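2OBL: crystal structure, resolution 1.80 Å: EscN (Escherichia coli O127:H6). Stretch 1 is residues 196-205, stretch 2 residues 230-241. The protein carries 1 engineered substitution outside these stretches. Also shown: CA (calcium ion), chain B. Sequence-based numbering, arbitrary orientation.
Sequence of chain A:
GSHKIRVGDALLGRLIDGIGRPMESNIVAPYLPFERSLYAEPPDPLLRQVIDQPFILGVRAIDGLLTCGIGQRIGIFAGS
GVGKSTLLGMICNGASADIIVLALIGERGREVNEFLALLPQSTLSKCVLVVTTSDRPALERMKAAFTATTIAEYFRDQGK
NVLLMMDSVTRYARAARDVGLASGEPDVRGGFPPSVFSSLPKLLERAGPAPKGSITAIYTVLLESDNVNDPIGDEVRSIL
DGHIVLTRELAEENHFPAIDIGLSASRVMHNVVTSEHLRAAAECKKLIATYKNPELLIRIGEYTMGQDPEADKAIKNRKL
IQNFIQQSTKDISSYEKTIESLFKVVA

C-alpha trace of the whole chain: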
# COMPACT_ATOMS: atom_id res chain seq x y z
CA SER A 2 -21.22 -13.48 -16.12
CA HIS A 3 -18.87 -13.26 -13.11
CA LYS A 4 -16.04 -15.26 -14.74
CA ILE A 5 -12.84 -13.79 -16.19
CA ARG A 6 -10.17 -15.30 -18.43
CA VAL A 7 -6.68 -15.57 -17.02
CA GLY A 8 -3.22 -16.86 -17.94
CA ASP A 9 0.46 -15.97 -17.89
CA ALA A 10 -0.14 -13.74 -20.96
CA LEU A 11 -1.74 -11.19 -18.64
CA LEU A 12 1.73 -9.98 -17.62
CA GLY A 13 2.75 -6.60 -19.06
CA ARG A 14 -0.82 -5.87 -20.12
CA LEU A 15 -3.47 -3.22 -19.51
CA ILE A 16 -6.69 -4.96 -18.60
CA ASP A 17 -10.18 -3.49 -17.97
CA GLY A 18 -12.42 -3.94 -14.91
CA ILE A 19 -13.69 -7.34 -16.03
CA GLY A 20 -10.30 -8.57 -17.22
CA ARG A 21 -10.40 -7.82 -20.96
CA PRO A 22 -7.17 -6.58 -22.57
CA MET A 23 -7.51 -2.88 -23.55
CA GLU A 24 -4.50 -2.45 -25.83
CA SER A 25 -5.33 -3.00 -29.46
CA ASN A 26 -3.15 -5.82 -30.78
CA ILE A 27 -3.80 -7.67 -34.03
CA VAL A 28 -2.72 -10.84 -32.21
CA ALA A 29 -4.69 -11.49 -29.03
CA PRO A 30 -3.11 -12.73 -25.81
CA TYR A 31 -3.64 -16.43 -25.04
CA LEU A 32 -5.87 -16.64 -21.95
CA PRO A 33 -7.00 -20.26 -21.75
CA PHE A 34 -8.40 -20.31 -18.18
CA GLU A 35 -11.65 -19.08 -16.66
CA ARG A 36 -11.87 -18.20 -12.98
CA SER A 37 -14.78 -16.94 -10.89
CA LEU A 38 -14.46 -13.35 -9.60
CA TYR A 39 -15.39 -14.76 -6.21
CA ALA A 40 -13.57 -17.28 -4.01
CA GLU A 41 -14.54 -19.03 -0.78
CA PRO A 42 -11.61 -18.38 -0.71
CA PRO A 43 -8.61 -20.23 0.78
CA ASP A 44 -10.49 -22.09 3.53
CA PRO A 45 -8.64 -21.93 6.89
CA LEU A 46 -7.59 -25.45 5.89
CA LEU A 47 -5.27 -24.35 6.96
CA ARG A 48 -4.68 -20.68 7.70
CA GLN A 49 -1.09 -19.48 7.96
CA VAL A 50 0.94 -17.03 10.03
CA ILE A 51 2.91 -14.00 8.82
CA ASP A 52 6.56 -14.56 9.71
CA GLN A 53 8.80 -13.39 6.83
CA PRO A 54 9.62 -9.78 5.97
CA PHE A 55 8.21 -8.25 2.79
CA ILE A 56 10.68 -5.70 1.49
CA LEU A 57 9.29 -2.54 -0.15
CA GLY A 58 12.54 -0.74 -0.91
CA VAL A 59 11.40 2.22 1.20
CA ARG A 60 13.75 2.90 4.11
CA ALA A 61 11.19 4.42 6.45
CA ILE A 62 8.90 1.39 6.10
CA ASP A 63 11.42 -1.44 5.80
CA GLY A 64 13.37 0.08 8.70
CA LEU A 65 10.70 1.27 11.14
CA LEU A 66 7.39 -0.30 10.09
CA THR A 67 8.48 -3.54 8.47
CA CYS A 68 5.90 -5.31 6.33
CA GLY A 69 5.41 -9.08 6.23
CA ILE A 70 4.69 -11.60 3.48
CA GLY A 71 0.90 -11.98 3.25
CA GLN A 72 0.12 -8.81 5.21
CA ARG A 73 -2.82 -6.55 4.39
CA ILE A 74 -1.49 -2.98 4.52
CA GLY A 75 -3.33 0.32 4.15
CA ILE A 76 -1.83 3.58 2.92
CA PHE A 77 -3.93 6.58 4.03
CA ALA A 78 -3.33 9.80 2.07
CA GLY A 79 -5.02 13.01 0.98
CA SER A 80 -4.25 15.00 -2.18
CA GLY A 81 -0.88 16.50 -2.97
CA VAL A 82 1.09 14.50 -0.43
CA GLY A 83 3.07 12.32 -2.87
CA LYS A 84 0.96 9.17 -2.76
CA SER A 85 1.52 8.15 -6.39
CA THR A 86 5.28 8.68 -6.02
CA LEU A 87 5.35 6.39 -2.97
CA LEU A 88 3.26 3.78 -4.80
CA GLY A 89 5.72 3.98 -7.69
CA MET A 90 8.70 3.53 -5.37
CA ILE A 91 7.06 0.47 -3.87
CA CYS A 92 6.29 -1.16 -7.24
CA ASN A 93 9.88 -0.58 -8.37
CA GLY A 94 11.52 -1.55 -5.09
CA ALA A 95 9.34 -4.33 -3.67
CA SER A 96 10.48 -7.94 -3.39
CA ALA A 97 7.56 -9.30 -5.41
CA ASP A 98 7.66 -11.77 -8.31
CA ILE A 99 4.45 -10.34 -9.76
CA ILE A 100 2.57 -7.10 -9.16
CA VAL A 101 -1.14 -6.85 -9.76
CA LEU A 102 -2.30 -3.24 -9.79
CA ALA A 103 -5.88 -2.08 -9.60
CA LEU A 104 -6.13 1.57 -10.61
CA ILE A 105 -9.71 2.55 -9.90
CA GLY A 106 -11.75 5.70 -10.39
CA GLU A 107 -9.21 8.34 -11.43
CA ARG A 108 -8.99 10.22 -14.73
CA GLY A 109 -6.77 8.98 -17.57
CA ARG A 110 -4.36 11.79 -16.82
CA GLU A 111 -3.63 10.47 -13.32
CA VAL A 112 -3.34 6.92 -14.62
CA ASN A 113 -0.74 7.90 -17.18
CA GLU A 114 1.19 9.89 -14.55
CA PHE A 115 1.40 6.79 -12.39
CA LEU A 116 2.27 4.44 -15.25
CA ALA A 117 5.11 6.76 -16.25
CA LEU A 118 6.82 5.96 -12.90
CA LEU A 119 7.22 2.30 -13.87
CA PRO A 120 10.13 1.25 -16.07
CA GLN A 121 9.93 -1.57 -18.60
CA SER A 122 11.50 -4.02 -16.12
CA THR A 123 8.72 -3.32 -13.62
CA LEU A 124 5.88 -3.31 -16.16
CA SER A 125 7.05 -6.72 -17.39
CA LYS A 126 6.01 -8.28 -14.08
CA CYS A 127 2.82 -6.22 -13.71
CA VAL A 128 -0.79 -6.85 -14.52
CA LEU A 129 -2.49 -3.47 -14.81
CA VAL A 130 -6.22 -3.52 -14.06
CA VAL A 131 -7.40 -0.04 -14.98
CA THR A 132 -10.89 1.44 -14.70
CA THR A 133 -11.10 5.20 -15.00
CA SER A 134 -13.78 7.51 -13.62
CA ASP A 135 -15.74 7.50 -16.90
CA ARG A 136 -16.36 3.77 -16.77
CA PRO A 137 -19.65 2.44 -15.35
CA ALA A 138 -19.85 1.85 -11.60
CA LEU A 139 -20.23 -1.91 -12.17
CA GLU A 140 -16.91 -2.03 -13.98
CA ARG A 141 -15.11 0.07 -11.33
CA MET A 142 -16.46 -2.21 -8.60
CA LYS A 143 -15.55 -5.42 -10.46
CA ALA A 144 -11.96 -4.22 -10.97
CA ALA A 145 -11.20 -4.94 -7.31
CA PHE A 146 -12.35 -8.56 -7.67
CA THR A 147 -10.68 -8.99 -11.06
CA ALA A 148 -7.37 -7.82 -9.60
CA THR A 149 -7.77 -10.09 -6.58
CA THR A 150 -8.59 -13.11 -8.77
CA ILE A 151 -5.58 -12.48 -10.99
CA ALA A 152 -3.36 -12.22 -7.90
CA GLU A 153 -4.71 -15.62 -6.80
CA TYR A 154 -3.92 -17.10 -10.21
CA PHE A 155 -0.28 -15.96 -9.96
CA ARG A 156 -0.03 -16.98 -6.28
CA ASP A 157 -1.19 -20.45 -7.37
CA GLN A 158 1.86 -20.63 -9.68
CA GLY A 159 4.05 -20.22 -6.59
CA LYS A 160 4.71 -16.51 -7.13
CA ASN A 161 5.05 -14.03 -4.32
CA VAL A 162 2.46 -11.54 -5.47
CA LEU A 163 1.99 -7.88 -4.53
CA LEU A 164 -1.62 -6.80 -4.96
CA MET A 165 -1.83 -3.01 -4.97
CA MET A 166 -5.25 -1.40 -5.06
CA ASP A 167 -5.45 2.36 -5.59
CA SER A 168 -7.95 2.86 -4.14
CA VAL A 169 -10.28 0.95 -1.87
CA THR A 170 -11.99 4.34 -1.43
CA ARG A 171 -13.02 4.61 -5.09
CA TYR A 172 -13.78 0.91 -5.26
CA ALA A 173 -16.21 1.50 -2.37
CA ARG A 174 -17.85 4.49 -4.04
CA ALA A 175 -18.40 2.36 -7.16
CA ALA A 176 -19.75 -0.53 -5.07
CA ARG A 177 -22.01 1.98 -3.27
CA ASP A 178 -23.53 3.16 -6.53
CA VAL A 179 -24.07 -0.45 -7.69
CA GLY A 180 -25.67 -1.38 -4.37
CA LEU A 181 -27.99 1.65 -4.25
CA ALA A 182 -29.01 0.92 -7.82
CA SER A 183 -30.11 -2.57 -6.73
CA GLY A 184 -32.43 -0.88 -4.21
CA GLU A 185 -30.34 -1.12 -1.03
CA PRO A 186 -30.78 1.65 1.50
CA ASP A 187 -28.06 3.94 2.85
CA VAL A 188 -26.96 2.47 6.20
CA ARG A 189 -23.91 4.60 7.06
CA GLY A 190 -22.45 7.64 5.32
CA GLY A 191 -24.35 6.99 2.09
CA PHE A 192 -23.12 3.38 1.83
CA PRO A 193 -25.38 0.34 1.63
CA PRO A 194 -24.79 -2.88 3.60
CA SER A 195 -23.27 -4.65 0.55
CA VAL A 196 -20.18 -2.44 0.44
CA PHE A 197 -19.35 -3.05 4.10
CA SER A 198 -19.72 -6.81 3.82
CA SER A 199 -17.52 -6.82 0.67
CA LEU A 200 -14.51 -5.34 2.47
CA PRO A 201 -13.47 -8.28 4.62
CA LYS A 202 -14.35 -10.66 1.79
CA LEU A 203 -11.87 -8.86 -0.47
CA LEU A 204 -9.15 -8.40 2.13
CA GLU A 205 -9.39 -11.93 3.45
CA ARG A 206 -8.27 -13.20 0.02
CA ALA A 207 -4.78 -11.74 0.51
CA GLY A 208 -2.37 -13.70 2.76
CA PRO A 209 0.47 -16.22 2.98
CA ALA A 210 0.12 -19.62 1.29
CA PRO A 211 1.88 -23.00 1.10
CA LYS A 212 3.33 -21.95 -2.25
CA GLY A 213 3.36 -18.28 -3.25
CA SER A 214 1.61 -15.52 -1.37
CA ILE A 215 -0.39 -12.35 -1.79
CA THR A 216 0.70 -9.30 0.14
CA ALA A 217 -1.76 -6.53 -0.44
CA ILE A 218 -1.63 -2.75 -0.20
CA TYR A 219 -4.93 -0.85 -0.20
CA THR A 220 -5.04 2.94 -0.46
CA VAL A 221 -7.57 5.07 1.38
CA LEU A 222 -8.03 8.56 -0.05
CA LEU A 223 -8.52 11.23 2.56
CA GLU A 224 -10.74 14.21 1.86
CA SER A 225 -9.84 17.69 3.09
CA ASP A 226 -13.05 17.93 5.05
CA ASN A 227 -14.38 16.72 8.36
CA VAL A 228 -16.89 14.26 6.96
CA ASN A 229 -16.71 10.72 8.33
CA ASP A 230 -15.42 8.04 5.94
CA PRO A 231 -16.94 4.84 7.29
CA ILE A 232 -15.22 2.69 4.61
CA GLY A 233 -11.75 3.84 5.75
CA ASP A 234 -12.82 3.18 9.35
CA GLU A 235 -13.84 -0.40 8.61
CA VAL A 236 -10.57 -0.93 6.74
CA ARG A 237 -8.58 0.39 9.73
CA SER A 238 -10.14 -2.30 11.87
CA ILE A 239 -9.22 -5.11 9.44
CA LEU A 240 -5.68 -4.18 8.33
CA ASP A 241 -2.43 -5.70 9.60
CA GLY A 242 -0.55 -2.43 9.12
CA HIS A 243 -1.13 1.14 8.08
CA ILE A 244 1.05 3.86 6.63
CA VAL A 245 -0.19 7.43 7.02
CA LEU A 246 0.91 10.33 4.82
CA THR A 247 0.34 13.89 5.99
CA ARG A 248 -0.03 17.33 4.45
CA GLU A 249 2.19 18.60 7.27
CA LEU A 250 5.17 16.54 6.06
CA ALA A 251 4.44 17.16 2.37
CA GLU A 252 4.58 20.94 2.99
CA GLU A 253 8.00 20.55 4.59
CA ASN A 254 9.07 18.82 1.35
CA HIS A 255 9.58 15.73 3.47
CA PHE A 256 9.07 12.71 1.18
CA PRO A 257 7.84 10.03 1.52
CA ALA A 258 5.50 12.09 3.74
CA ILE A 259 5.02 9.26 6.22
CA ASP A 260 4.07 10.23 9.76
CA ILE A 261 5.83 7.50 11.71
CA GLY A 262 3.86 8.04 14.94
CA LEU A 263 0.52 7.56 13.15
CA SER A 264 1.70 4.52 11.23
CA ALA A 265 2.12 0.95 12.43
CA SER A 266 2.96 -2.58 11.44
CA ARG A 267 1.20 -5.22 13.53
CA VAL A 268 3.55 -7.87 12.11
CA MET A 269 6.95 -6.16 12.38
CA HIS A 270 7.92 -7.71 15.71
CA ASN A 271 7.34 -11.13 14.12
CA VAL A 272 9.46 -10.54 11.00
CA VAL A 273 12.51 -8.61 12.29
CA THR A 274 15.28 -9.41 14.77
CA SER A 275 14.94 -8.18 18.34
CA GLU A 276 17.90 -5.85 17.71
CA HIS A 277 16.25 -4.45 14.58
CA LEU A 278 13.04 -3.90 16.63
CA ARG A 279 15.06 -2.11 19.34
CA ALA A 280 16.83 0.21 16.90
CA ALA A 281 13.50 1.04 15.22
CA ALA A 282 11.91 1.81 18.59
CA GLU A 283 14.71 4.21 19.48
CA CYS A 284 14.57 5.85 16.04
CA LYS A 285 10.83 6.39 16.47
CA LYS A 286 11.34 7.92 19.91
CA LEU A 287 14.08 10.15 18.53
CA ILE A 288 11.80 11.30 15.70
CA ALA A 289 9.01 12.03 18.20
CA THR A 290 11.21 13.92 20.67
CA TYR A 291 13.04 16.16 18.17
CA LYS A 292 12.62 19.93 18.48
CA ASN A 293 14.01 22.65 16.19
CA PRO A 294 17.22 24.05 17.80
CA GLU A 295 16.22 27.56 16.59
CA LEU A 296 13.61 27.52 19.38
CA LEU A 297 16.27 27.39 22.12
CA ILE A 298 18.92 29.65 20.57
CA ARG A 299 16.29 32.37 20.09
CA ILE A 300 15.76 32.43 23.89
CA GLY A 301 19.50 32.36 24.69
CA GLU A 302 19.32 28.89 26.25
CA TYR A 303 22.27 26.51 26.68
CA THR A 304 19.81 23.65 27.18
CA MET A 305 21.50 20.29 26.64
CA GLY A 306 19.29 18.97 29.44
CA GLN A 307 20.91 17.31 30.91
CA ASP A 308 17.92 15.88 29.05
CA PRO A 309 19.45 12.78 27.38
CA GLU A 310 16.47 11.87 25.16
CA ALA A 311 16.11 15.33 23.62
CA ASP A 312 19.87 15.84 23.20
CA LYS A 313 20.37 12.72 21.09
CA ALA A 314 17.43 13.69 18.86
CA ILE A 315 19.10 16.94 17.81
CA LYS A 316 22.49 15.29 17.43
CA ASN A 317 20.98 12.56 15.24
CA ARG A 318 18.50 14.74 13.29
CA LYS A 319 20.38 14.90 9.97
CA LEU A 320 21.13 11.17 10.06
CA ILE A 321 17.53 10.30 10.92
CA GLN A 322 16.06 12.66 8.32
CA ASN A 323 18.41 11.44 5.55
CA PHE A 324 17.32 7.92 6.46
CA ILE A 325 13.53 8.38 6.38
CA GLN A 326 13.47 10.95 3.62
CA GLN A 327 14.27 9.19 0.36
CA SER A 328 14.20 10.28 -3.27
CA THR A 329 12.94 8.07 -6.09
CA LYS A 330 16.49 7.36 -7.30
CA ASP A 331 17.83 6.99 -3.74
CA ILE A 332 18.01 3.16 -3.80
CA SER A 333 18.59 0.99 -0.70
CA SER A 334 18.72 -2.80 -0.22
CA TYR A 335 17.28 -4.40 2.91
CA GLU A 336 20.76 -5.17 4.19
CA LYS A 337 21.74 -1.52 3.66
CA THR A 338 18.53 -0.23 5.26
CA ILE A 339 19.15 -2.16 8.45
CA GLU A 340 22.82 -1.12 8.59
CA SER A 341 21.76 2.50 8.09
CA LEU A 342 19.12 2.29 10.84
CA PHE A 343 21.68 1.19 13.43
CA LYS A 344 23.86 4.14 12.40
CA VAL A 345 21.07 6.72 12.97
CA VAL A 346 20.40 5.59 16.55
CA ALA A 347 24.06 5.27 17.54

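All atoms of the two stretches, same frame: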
# COMPACT_ATOMS: atom_id res chain seq x y z
N VAL A 196 -21.55 -2.92 0.55
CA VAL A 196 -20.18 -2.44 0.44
C VAL A 196 -19.41 -2.86 1.70
O VAL A 196 -18.29 -3.37 1.61
CB VAL A 196 -20.12 -0.91 0.26
CG1 VAL A 196 -18.66 -0.46 0.11
CG2 VAL A 196 -20.92 -0.48 -0.96
N PHE A 197 -20.02 -2.67 2.86
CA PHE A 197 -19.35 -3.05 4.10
C PHE A 197 -19.02 -4.54 4.15
O PHE A 197 -17.91 -4.92 4.48
CB PHE A 197 -20.17 -2.63 5.31
CG PHE A 197 -20.28 -1.14 5.44
CD1 PHE A 197 -19.18 -0.40 5.82
CD2 PHE A 197 -21.46 -0.49 5.14
CE1 PHE A 197 -19.26 0.99 5.93
CE2 PHE A 197 -21.56 0.88 5.25
CZ PHE A 197 -20.45 1.63 5.64
N SER A 198 -19.97 -5.38 3.77
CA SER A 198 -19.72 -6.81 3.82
C SER A 198 -18.68 -7.25 2.77
O SER A 198 -18.01 -8.27 2.95
CB SER A 198 -21.02 -7.61 3.73
OG SER A 198 -21.61 -7.48 2.46
N SER A 199 -18.49 -6.45 1.72
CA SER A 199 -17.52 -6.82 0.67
C SER A 199 -16.08 -6.62 1.13
O SER A 199 -15.16 -7.29 0.64
CB SER A 199 -17.76 -6.04 -0.63
OG SER A 199 -17.20 -4.72 -0.53
N LEU A 200 -15.88 -5.70 2.07
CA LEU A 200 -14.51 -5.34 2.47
C LEU A 200 -13.73 -6.51 3.06
O LEU A 200 -12.63 -6.81 2.60
CB LEU A 200 -14.50 -4.13 3.42
CG LEU A 200 -15.01 -2.81 2.85
CD1 LEU A 200 -15.03 -1.74 3.94
CD2 LEU A 200 -14.12 -2.36 1.68
N PRO A 201 -14.26 -7.16 4.11
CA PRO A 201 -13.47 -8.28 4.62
C PRO A 201 -13.38 -9.44 3.64
O PRO A 201 -12.39 -10.17 3.64
CB PRO A 201 -14.22 -8.69 5.90
CG PRO A 201 -15.60 -8.17 5.74
CD PRO A 201 -15.49 -6.93 4.90
N LYS A 202 -14.38 -9.60 2.79
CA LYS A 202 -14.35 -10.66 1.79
C LYS A 202 -13.21 -10.45 0.80
O LYS A 202 -12.51 -11.39 0.44
CB LYS A 202 -15.68 -10.75 1.05
CG LYS A 202 -16.83 -11.21 1.93
CD LYS A 202 -17.81 -12.05 1.16
CE LYS A 202 -18.68 -12.85 2.09
NZ LYS A 202 -19.26 -14.04 1.38
N LEU A 203 -13.01 -9.20 0.38
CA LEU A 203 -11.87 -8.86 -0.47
C LEU A 203 -10.53 -9.00 0.25
O LEU A 203 -9.59 -9.60 -0.27
CB LEU A 203 -11.99 -7.42 -0.97
CG LEU A 203 -12.85 -7.20 -2.20
CD1 LEU A 203 -13.18 -5.71 -2.33
CD2 LEU A 203 -12.15 -7.70 -3.47
N LEU A 204 -10.43 -8.44 1.44
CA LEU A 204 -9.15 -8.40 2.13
C LEU A 204 -8.72 -9.76 2.61
O LEU A 204 -7.51 -10.06 2.69
CB LEU A 204 -9.19 -7.39 3.30
CG LEU A 204 -8.73 -5.99 2.91
CD1 LEU A 204 -9.58 -5.40 1.80
CD2 LEU A 204 -8.71 -5.07 4.14
N GLU A 205 -9.70 -10.61 2.92
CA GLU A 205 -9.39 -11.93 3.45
C GLU A 205 -8.80 -12.84 2.37
O GLU A 205 -8.27 -13.90 2.68
CB GLU A 205 -10.61 -12.55 4.14
CG GLU A 205 -10.99 -11.85 5.45
CD GLU A 205 -12.13 -12.55 6.20
OE1 GLU A 205 -12.47 -13.69 5.83
OE2 GLU A 205 -12.68 -11.96 7.17
N ASP A 230 -15.54 9.08 6.97
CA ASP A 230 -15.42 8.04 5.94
C ASP A 230 -15.52 6.67 6.60
O ASP A 230 -14.54 6.13 7.11
CB ASP A 230 -14.10 8.18 5.15
CG ASP A 230 -13.76 6.93 4.33
OD1 ASP A 230 -14.68 6.13 4.08
OD2 ASP A 230 -12.57 6.75 3.99
N PRO A 231 -16.72 6.09 6.59
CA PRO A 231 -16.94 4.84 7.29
C PRO A 231 -16.25 3.64 6.62
O PRO A 231 -16.01 2.63 7.29
CB PRO A 231 -18.45 4.67 7.26
CG PRO A 231 -18.87 5.37 6.02
CD PRO A 231 -17.96 6.57 5.93
N ILE A 232 -15.94 3.76 5.33
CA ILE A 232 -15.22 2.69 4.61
C ILE A 232 -13.79 2.61 5.15
O ILE A 232 -13.32 1.54 5.53
CB ILE A 232 -15.21 2.94 3.09
CG1 ILE A 232 -16.63 2.89 2.53
CG2 ILE A 232 -14.29 1.95 2.36
CD1 ILE A 232 -17.36 1.55 2.79
N GLY A 233 -13.12 3.76 5.22
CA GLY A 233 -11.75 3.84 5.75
C GLY A 233 -11.72 3.30 7.17
O GLY A 233 -10.77 2.61 7.56
N ASP A 234 -12.76 3.60 7.94
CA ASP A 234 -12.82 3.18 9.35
C ASP A 234 -12.88 1.66 9.43
O ASP A 234 -12.19 1.05 10.23
CB ASP A 234 -14.03 3.77 10.10
CG ASP A 234 -13.93 5.28 10.28
OD1 ASP A 234 -12.90 5.88 9.92
OD2 ASP A 234 -14.89 5.88 10.79
N GLU A 235 -13.72 1.05 8.61
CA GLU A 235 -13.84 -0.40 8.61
C GLU A 235 -12.52 -1.04 8.19
O GLU A 235 -12.12 -2.04 8.76
CB GLU A 235 -15.00 -0.89 7.72
CG GLU A 235 -16.39 -0.42 8.20
CD GLU A 235 -16.72 -0.80 9.65
OE1 GLU A 235 -16.21 -1.84 10.13
OE2 GLU A 235 -17.52 -0.07 10.29
N VAL A 236 -11.85 -0.44 7.21
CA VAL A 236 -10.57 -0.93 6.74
C VAL A 236 -9.53 -0.86 7.86
O VAL A 236 -8.80 -1.82 8.10
CB VAL A 236 -10.13 -0.14 5.48
CG1 VAL A 236 -8.68 -0.43 5.13
CG2 VAL A 236 -11.06 -0.51 4.29
N ARG A 237 -9.49 0.26 8.58
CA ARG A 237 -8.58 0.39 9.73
C ARG A 237 -8.67 -0.80 10.67
O ARG A 237 -7.66 -1.28 11.20
CB ARG A 237 -8.86 1.67 10.53
CG ARG A 237 -8.38 2.92 9.85
CD ARG A 237 -8.55 4.08 10.82
NE ARG A 237 -8.08 5.35 10.27
CZ ARG A 237 -6.89 5.89 10.54
NH1 ARG A 237 -6.02 5.25 11.33
NH2 ARG A 237 -6.56 7.06 10.01
N SER A 238 -9.89 -1.24 10.92
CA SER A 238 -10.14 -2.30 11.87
C SER A 238 -9.79 -3.70 11.35
O SER A 238 -9.71 -4.65 12.13
CB SER A 238 -11.61 -2.24 12.35
OG SER A 238 -11.81 -1.12 13.20
N ILE A 239 -9.55 -3.82 10.05
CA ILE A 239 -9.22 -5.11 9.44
C ILE A 239 -7.73 -5.26 9.16
O ILE A 239 -7.21 -6.37 9.19
CB ILE A 239 -9.92 -5.31 8.09
CG1 ILE A 239 -11.45 -5.30 8.23
CG2 ILE A 239 -9.47 -6.62 7.44
CD1 ILE A 239 -12.16 -5.13 6.89
N LEU A 240 -7.08 -4.15 8.82
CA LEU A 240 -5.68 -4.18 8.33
C LEU A 240 -4.67 -4.73 9.33
O LEU A 240 -4.90 -4.67 10.55
CB LEU A 240 -5.25 -2.77 7.91
CG LEU A 240 -5.95 -2.15 6.70
CD1 LEU A 240 -5.63 -0.65 6.66
CD2 LEU A 240 -5.54 -2.84 5.42
N ASP A 241 -3.56 -5.23 8.81
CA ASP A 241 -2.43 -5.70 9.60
C ASP A 241 -1.35 -4.63 9.74
O ASP A 241 -0.37 -4.82 10.45
CB ASP A 241 -1.78 -6.91 8.94
CG ASP A 241 -2.75 -8.05 8.68
OD1 ASP A 241 -3.56 -8.34 9.59
OD2 ASP A 241 -2.70 -8.65 7.58
CA CA B . -13.70 8.02 10.87
O HOH W 1 -13.19 8.42 8.49

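The helical parts of the two stretches run in roughly the same direction, their axes 34° apart and 10.3 Å at closest approach; no hydrogen bond crosses between them, and the contact is almost wholly apolar. Val196 opens it, CG1 lying 3.6 Å from Ile232 CD1. Phe197 leaves its backbone sideways, but its ring reaches across: CE1 is 3.7 Å from Ile232 CD1, CZ is 4.0 Å from Pro231 CB, and CD1 meets the aliphatic CG of Glu235 at 3.7 Å, so an acidic residue contributes methylene surface here. Ser198 is out of reach of the second stretch, and Ser199 turns back on its own helix, OG donating to Val196 O (2.8 Å). Leu200 is the central knob, seated among Ile232, Glu235, Val236 and Ile239; its CD1 lies 3.9 Å from Glu235 CB and 4.2 Å from Val236 CG2. Pro201, whose nitrogen has no hydrogen to give the preceding turn, marks a kink, and its CB rests 4.2 Å from Ile239 CD1. Leu204 closes the row, CD2 touching Ile239 CG2 at 3.7 Å and Leu240 CD2 at 4.1 Å. The second helix is capped by Asp230, whose OD1 accepts from Gly233 N (3.1 Å) and weakly from Ile232 N (3.0 Å). Outside the contact, Asp234 binds the calcium ion: Asp234 OD1 and OD2 each lie 2.5 Å from it.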